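Local coordinates for ATP phosphoribosyltransferase (Methanobacterium thermoautotrophicum, PDB 2VD3), which probably catalyses the condensation of ATP with 5-phosphoribose 1-diphosphate to N'-(5'-phosphoribosyl)-ATP, the first step of histidine biosynthesis, and probably controls the pathway's rate, at residues A[59-64]-A[185-190]. Sequence-based numbering, arbitrary orientation.
Sequences EFVADG and KLIANR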
# COMPACT_ATOMS: atom_id res chain seq x y z
N GLU A 59 -9.13 5.37 -27.34
CA GLU A 59 -10.03 4.37 -27.92
C GLU A 59 -11.48 4.41 -27.42
O GLU A 59 -12.40 4.34 -28.23
CB GLU A 59 -9.44 2.96 -27.77
CG GLU A 59 -8.25 2.69 -28.70
CD GLU A 59 -8.61 2.82 -30.18
OE1 GLU A 59 -9.02 1.82 -30.78
OE2 GLU A 59 -8.46 3.93 -30.74
N PHE A 60 -11.68 4.53 -26.10
CA PHE A 60 -13.03 4.64 -25.55
C PHE A 60 -13.79 5.80 -26.18
O PHE A 60 -15.00 5.70 -26.44
CB PHE A 60 -13.02 4.82 -24.02
CG PHE A 60 -12.54 3.60 -23.25
CD1 PHE A 60 -12.47 2.35 -23.86
CD2 PHE A 60 -12.19 3.72 -21.90
CE1 PHE A 60 -12.04 1.23 -23.12
CE2 PHE A 60 -11.76 2.62 -21.17
CZ PHE A 60 -11.69 1.37 -21.78
N VAL A 61 -13.07 6.90 -26.41
CA VAL A 61 -13.66 8.08 -27.03
C VAL A 61 -13.83 7.89 -28.53
O VAL A 61 -14.84 8.31 -29.10
CB VAL A 61 -12.85 9.36 -26.69
CG1 VAL A 61 -13.41 10.59 -27.43
CG2 VAL A 61 -12.83 9.61 -25.17
N ALA A 62 -12.87 7.25 -29.19
CA ALA A 62 -12.96 7.01 -30.63
C ALA A 62 -14.16 6.13 -30.97
O ALA A 62 -14.85 6.35 -31.96
CB ALA A 62 -11.67 6.39 -31.17
N ASP A 63 -14.42 5.15 -30.10
CA ASP A 63 -15.44 4.14 -30.33
C ASP A 63 -16.83 4.55 -29.87
O ASP A 63 -17.82 4.06 -30.37
CB ASP A 63 -15.03 2.81 -29.68
CG ASP A 63 -13.92 2.12 -30.45
OD1 ASP A 63 -13.92 2.16 -31.72
OD2 ASP A 63 -13.03 1.52 -29.79
N GLY A 64 -16.88 5.46 -28.91
CA GLY A 64 -18.15 5.99 -28.43
C GLY A 64 -18.58 5.41 -27.10
O GLY A 64 -19.71 5.62 -26.68
N LYS A 185 -5.28 16.94 -23.07
CA LYS A 185 -6.29 17.46 -23.97
C LYS A 185 -7.67 17.04 -23.52
O LYS A 185 -7.81 16.03 -22.84
CB LYS A 185 -6.03 16.94 -25.39
CG LYS A 185 -4.63 17.19 -25.88
CD LYS A 185 -4.42 18.65 -26.24
CE LYS A 185 -3.02 18.90 -26.76
NZ LYS A 185 -2.86 20.29 -27.30
N LEU A 186 -8.68 17.84 -23.86
CA LEU A 186 -10.08 17.41 -23.81
C LEU A 186 -10.44 16.96 -25.21
O LEU A 186 -10.27 17.71 -26.18
CB LEU A 186 -11.01 18.55 -23.38
CG LEU A 186 -12.52 18.24 -23.42
CD1 LEU A 186 -12.95 17.34 -22.27
CD2 LEU A 186 -13.38 19.51 -23.46
N ILE A 187 -10.93 15.72 -25.32
CA ILE A 187 -11.28 15.16 -26.64
C ILE A 187 -12.74 14.76 -26.73
O ILE A 187 -13.43 14.70 -25.72
CB ILE A 187 -10.39 13.95 -27.05
CG1 ILE A 187 -10.44 12.84 -25.99
CG2 ILE A 187 -8.96 14.40 -27.34
CD1 ILE A 187 -9.80 11.53 -26.44
N ALA A 188 -13.19 14.48 -27.95
CA ALA A 188 -14.58 14.17 -28.18
C ALA A 188 -14.79 13.18 -29.31
O ALA A 188 -14.06 13.20 -30.32
CB ALA A 188 -15.37 15.46 -28.45
N ASN A 189 -15.79 12.33 -29.13
CA ASN A 189 -16.30 11.50 -30.19
C ASN A 189 -17.01 12.41 -31.20
O ASN A 189 -17.69 13.37 -30.81
CB ASN A 189 -17.26 10.46 -29.61
CG ASN A 189 -17.81 9.53 -30.66
OD1 ASN A 189 -18.84 9.80 -31.25
ND2 ASN A 189 -17.11 8.43 -30.90
N ARG A 190 -16.85 12.11 -32.48
CA ARG A 190 -17.46 12.94 -33.51
C ARG A 190 -18.98 12.76 -33.55
O ARG A 190 -19.73 13.74 -33.62
CB ARG A 190 -16.85 12.61 -34.86
CG ARG A 190 -17.24 13.59 -35.92
CD ARG A 190 -16.56 13.24 -37.21
NE ARG A 190 -17.00 14.08 -38.32
CZ ARG A 190 -16.42 15.23 -38.66
NH1 ARG A 190 -16.89 15.92 -39.69
NH2 ARG A 190 -15.39 15.69 -37.96
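N189 ties the last turn of helix 57-63 to the start of helix 190-195, just after strand 173-188: one asparagine joining two helix ends. The polar part is a single hydrogen bond: N189 ND2 gives a proton to V61 O at 2.9 Å, nearly straight at the hydrogen (163°). The donor lies almost along the C=O axis, and the oxygen sits in the plane of the amide. With CG anti to its backbone N (chi1 -179°), N189 sends the carboxamide to the helix end, its NH2 turned to V61 O. A62 O is also near, 3.2 Å from N189 ND2, but at too poor an angle to bond. At the amide's other end N189 OD1 accepts from S192 N, so that N189, at the N-cap position, caps helix 190-195.

Apolar packing is carried by V61. Its CG1, anti to the backbone N, lies against the strand's main chain, 3.5 Å from A188 C, while V61 CB meets I187 CD1 at 3.8 Å. The two side chains cross obliquely, and I76 and I85 also touch I187. G64, with positive phi (103°), a backbone conformation glycine adopts readily, leaves the helix beside the amide.

With both ends bonded, the amide's orientation is defined and its rotation restrained: its NH2 serves a C-terminal carbonyl, its oxygen an N-terminal N-H, linking elements far apart in the chain through one buried side chain.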